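Local coordinates for N-acylhomoserine lactone dependent regulatory protein (Burkholderia cenocepacia, PDB 5L10), which probably binds an N-acylhomoserine lactone signal through this N-terminal domain and, as a LuxR-family transcription factor, probably binds DNA through a separate C-terminal domain, at residues P63-W66 and E67-Y70; L134-T138 and T139-A143. All coordinates share one frame; numbering follows the deposited sequence.

Contact 1. Residues P63-W66 and E67-Y70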
loop_
_atom_site.group_PDB
_atom_site.type_symbol
_atom_site.label_atom_id
_atom_site.label_comp_id
_atom_site.label_asym_id
_atom_site.label_seq_id
_atom_site.Cartn_x
_atom_site.Cartn_y
_atom_site.Cartn_z
ATOM N N PRO A 63 5.591 -23.828 -4.004
ATOM C CA PRO A 63 6.336 -25.087 -4.104
ATOM C C PRO A 63 7.835 -24.840 -4.077
ATOM O O PRO A 63 8.349 -23.943 -4.749
ATOM C CB PRO A 63 5.890 -25.659 -5.453
ATOM C CG PRO A 63 4.578 -25.033 -5.708
ATOM C CD PRO A 63 4.679 -23.655 -5.146
ATOM N N ARG A 64 8.535 -25.657 -3.290
ATOM C CA ARG A 64 9.980 -25.504 -3.174
ATOM C C ARG A 64 10.669 -25.733 -4.514
ATOM O O ARG A 64 11.636 -25.040 -4.850
ATOM C CB ARG A 64 10.519 -26.464 -2.116
ATOM C CG ARG A 64 11.819 -26.016 -1.481
ATOM C CD ARG A 64 12.071 -26.761 -0.179
ATOM N NE ARG A 64 10.833 -26.993 0.565
ATOM C CZ ARG A 64 10.263 -26.104 1.375
ATOM N NH1 ARG A 64 10.813 -24.910 1.550
ATOM N NH2 ARG A 64 9.137 -26.409 2.007
ATOM N N GLU A 65 10.178 -26.694 -5.301
ATOM C CA GLU A 65 10.814 -26.983 -6.581
ATOM C C GLU A 65 10.658 -25.825 -7.562
ATOM O O GLU A 65 11.518 -25.631 -8.428
ATOM C CB GLU A 65 10.251 -28.281 -7.165
ATOM C CG GLU A 65 10.808 -28.667 -8.535
ATOM C CD GLU A 65 12.263 -29.114 -8.510
ATOM O OE1 GLU A 65 12.825 -29.304 -7.410
ATOM O OE2 GLU A 65 12.844 -29.280 -9.606
ATOM N N TRP A 66 9.591 -25.032 -7.433
ATOM C CA TRP A 66 9.456 -23.857 -8.290
ATOM C C TRP A 66 10.536 -22.830 -7.984
ATOM O O TRP A 66 11.167 -22.289 -8.899
ATOM C CB TRP A 66 8.076 -23.227 -8.133
ATOM C CG TRP A 66 7.941 -21.952 -8.917
ATOM C CD1 TRP A 66 7.760 -21.834 -10.268
ATOM C CD2 TRP A 66 7.984 -20.616 -8.401
ATOM N NE1 TRP A 66 7.684 -20.508 -10.621
ATOM C CE2 TRP A 66 7.817 -19.741 -9.494
ATOM C CE3 TRP A 66 8.145 -20.076 -7.122
ATOM C CZ2 TRP A 66 7.807 -18.354 -9.345
ATOM C CZ3 TRP A 66 8.134 -18.699 -6.977
ATOM C CH2 TRP A 66 7.966 -17.855 -8.081
ATOM N N GLU A 67 10.753 -22.534 -6.699
ATOM C CA GLU A 67 11.818 -21.606 -6.338
ATOM C C GLU A 67 13.180 -22.154 -6.741
ATOM O O GLU A 67 14.040 -21.408 -7.225
ATOM C CB GLU A 67 11.785 -21.307 -4.840
ATOM C CG GLU A 67 12.897 -20.364 -4.398
ATOM C CD GLU A 67 12.959 -20.175 -2.895
ATOM O OE1 GLU A 67 12.059 -20.677 -2.187
ATOM O OE2 GLU A 67 13.912 -19.519 -2.423
ATOM N N HIS A 68 13.391 -23.462 -6.559
ATOM C CA HIS A 68 14.661 -24.073 -6.942
ATOM C C HIS A 68 14.956 -23.856 -8.420
ATOM O O HIS A 68 16.096 -23.561 -8.796
ATOM C CB HIS A 68 14.646 -25.566 -6.615
ATOM C CG HIS A 68 15.816 -26.320 -7.170
ATOM N ND1 HIS A 68 17.021 -26.421 -6.507
ATOM C CD2 HIS A 68 15.965 -27.009 -8.325
ATOM C CE1 HIS A 68 17.860 -27.142 -7.231
ATOM N NE2 HIS A 68 17.244 -27.511 -8.339
ATOM N N ARG A 69 13.942 -23.995 -9.275
ATOM C CA ARG A 69 14.144 -23.746 -10.695
ATOM C C ARG A 69 14.173 -22.255 -10.999
ATOM O O ARG A 69 14.878 -21.830 -11.922
ATOM C CB ARG A 69 13.060 -24.458 -11.502
ATOM C CG ARG A 69 13.110 -25.968 -11.331
ATOM C CD ARG A 69 11.760 -26.606 -11.560
ATOM N NE ARG A 69 11.400 -26.648 -12.970
ATOM C CZ ARG A 69 11.677 -27.667 -13.776
ATOM N NH1 ARG A 69 12.322 -28.725 -13.306
ATOM N NH2 ARG A 69 11.308 -27.630 -15.049
ATOM N N TYR A 70 13.437 -21.454 -10.224
ATOM C CA TYR A 70 13.548 -20.004 -10.323
ATOM C C TYR A 70 14.976 -19.535 -10.067
ATOM O O TYR A 70 15.413 -18.529 -10.636
ATOM C CB TYR A 70 12.580 -19.345 -9.333
ATOM C CG TYR A 70 12.453 -17.844 -9.481
ATOM C CD1 TYR A 70 11.455 -17.287 -10.270
ATOM C CD2 TYR A 70 13.320 -16.987 -8.819
ATOM C CE1 TYR A 70 11.337 -15.917 -10.405
ATOM C CE2 TYR A 70 13.209 -15.619 -8.949
ATOM C CZ TYR A 70 12.216 -15.089 -9.742
ATOM O OH TYR A 70 12.105 -13.725 -9.868
#
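In both Trp-66 and Tyr-70 the CG atom stands opposite the backbone N (chi1 175° in the tryptophan), so the indole and the phenol, four positions apart along one helix, leave the backbone in the same direction and run side by side. Their nearest approach is Trp-66 CZ2 to Tyr-70 CD1, 3.9 Å. The indole's six-membered ring and the phenol ring lie with centroids 5.3 Å apart and planes inclined at 44°, an oblique pairing in which the benzo corner of the indole meets a tyrosine ring carbon next to CG. Glu-65 starts out the same way, but its chain bends at chi2 (70°), which brings the carboxylate to Arg-69, whose side chain it crosses at a slant. There OE2 lies at the edge of the guanidinium, near its plane, yet the salt bridge from Glu-65 OE2 to Arg-69 NH1 is long at 3.8 Å, and the same oxygen comes closer to the aliphatic part of the arginine, at Arg-69 CD. Arg-69 NH2 has a further ion pair with Asp-108.

All of this belongs to the first turns of helix 64-72, which follows strand 56-60 in the alpha-beta autoinducer-binding domain, with Pro-63 in the N-cap position. Trp-66, Tyr-70 and Asp-79, which accepts a hydrogen bond from the Tyr-70 hydroxyl, probably line the autoinducer pocket, as their counterparts do in LuxR-family relatives. Of the i to i+4 bonds the first is weak (Glu-67 N to Pro-63 O, 3.4 Å); the next three, from the backbone N of His-68, Arg-69 and Tyr-70, are regular helical bonds. Trp-66 also touches Ala-109 and Met-114, while Tyr-70 is buried against Phe-105, Met-56 and Ile-58. Glu-67, extended beyond CG, reaches back to His-62 through OE1.

Contact 2. Residues L134-T138 and T139-A143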
loop_
_atom_site.group_PDB
_atom_site.type_symbol
_atom_site.label_atom_id
_atom_site.label_comp_id
_atom_site.label_asym_id
_atom_site.label_seq_id
_atom_site.Cartn_x
_atom_site.Cartn_y
_atom_site.Cartn_z
ATOM N N LEU A 134 -0.045 -13.229 -5.118
ATOM C CA LEU A 134 -1.084 -14.153 -4.677
ATOM C C LEU A 134 -1.479 -15.026 -5.859
ATOM O O LEU A 134 -1.929 -14.513 -6.889
ATOM C CB LEU A 134 -2.296 -13.394 -4.138
ATOM C CG LEU A 134 -1.996 -12.343 -3.073
ATOM C CD1 LEU A 134 -3.275 -11.642 -2.646
ATOM C CD2 LEU A 134 -1.288 -12.976 -1.886
ATOM N N VAL A 135 -1.312 -16.338 -5.716
ATOM C CA VAL A 135 -1.520 -17.262 -6.824
ATOM C C VAL A 135 -2.508 -18.344 -6.415
ATOM O O VAL A 135 -2.437 -18.879 -5.303
ATOM C CB VAL A 135 -0.195 -17.901 -7.290
ATOM C CG1 VAL A 135 -0.400 -18.608 -8.615
ATOM C CG2 VAL A 135 0.891 -16.852 -7.408
ATOM N N ARG A 136 -3.429 -18.659 -7.320
ATOM C CA ARG A 136 -4.283 -19.832 -7.212
ATOM C C ARG A 136 -3.955 -20.794 -8.347
ATOM O O ARG A 136 -3.529 -20.380 -9.429
ATOM C CB ARG A 136 -5.769 -19.452 -7.244
ATOM C CG ARG A 136 -6.061 -18.144 -7.954
ATOM C CD ARG A 136 -7.469 -17.676 -7.646
ATOM N NE ARG A 136 -8.469 -18.541 -8.259
ATOM C CZ ARG A 136 -9.755 -18.547 -7.927
ATOM N NH1 ARG A 136 -10.196 -17.740 -6.974
ATOM N NH2 ARG A 136 -10.599 -19.366 -8.540
ATOM N N ASP A 137 -4.151 -22.087 -8.088
ATOM C CA ASP A 137 -3.785 -23.134 -9.033
ATOM C C ASP A 137 -4.977 -23.750 -9.747
ATOM O O ASP A 137 -4.786 -24.636 -10.587
ATOM C CB ASP A 137 -3.003 -24.239 -8.311
ATOM C CG ASP A 137 -3.810 -24.893 -7.199
ATOM O OD1 ASP A 137 -4.868 -24.342 -6.826
ATOM O OD2 ASP A 137 -3.383 -25.953 -6.692
ATOM N N THR A 138 -6.197 -23.311 -9.448
ATOM C CA THR A 138 -7.400 -23.994 -9.913
ATOM C C THR A 138 -8.066 -23.281 -11.086
ATOM O O THR A 138 -8.212 -23.858 -12.167
ATOM C CB THR A 138 -8.393 -24.132 -8.754
ATOM O OG1 THR A 138 -8.464 -22.888 -8.041
ATOM C CG2 THR A 138 -7.958 -25.253 -7.809
ATOM N N THR A 139 -8.479 -22.030 -10.882
ATOM C CA THR A 139 -9.264 -21.275 -11.840
ATOM C C THR A 139 -8.788 -19.830 -11.877
ATOM O O THR A 139 -8.527 -19.235 -10.822
ATOM C CB THR A 139 -10.756 -21.310 -11.480
ATOM O OG1 THR A 139 -11.179 -22.670 -11.335
ATOM C CG2 THR A 139 -11.590 -20.650 -12.562
ATOM N N PRO A 140 -8.649 -19.250 -13.065
ATOM C CA PRO A 140 -8.427 -17.804 -13.153
ATOM C C PRO A 140 -9.671 -17.042 -12.724
ATOM O O PRO A 140 -10.801 -17.492 -12.924
ATOM C CB PRO A 140 -8.120 -17.580 -14.638
ATOM C CG PRO A 140 -8.743 -18.759 -15.335
ATOM C CD PRO A 140 -8.615 -19.905 -14.384
ATOM N N LEU A 141 -9.456 -15.874 -12.123
ATOM C CA LEU A 141 -10.575 -15.064 -11.655
ATOM C C LEU A 141 -11.279 -14.385 -12.825
ATOM O O LEU A 141 -10.634 -13.772 -13.681
ATOM C CB LEU A 141 -10.092 -14.013 -10.655
ATOM C CG LEU A 141 -9.616 -14.497 -9.286
ATOM C CD1 LEU A 141 -8.840 -13.403 -8.565
ATOM C CD2 LEU A 141 -10.802 -14.938 -8.453
ATOM N N ASP A 142 -12.607 -14.499 -12.863
ATOM C CA ASP A 142 -13.375 -13.681 -13.789
ATOM C C ASP A 142 -13.402 -12.238 -13.298
ATOM O O ASP A 142 -13.156 -11.950 -12.124
ATOM C CB ASP A 142 -14.802 -14.217 -13.952
ATOM C CG ASP A 142 -15.534 -14.349 -12.631
ATOM O OD1 ASP A 142 -15.129 -15.201 -11.818
ATOM O OD2 ASP A 142 -16.522 -13.615 -12.411
ATOM N N ALA A 143 -13.704 -11.325 -14.223
ATOM C CA ALA A 143 -13.672 -9.901 -13.903
ATOM C C ALA A 143 -14.587 -9.555 -12.734
ATOM O O ALA A 143 -14.280 -8.644 -11.956
ATOM C CB ALA A 143 -14.055 -9.083 -15.135
#
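A local turn contact at the surface joins the end of strand 129-136 to the loop that leads into helix 143-169, and Arg-136 carries it. The arginine's NE donates to the backbone carbonyl of Thr-139, with Arg-136 NE to Thr-139 O at 2.7 Å. The bond is bent, with an N-H...O angle of 132°. Seen from the acceptor the donor sits nearly in line with the C=O bond, whereas the oxygen stands 29° out of the guanidinium plane. Arg-136 NH2 is 3.1 Å from Thr-139 O, and it lies 3.5 Å from Thr-139 CB, which meets the guanidinium at its edge. The arginine chain bends at chi3 (-69°), bringing the head alongside Thr-139.

Leu-141 approaches from another direction. Its side chain crosses that of Arg-136 at about a right angle and places CD2 over one face of the guanidinium, nearest to Arg-136 NH1. In the antiparallel sheet of this GAF-clan domain, strand 129-136 lies between strands 40-46 and 116-123, and the backbone of Arg-136 is still hydrogen-bonded to Tyr-116. The arginine thus has its backbone in the sheet, at the end of a central strand, and its guanidinium on the loop that follows. Phe-38 touches both Arg-136 and Leu-141, and Leu-141 continues onto Ile-146 and Leu-149 of helix 143-169. Just before that helix, Asp-142 occupies the N-cap position, its OD2 accepting a weak hydrogen bond from the backbone N of Glu-145.

Contact 1 precedes contact 2 in the chain, and both belong to the one autoinducer-binding domain. Their centres are 20 Å apart and their nearest atoms about 7 Å, without touching. Met-114, in the loop between helix 103-111 and strand 116-123, meets both: Pro-63 and Trp-66 rest on it from contact 1, and Val-135 from the strand of contact 2. Contact 1 lies on the face of the sheet where relatives bind the lactone, with Trp-66 and Tyr-70 probably in the pocket wall; the loop of contact 2 leads into helix 143-169 on the other face. The glycerol held weakly by His-68, probably from crystallisation, does not identify the lactone site.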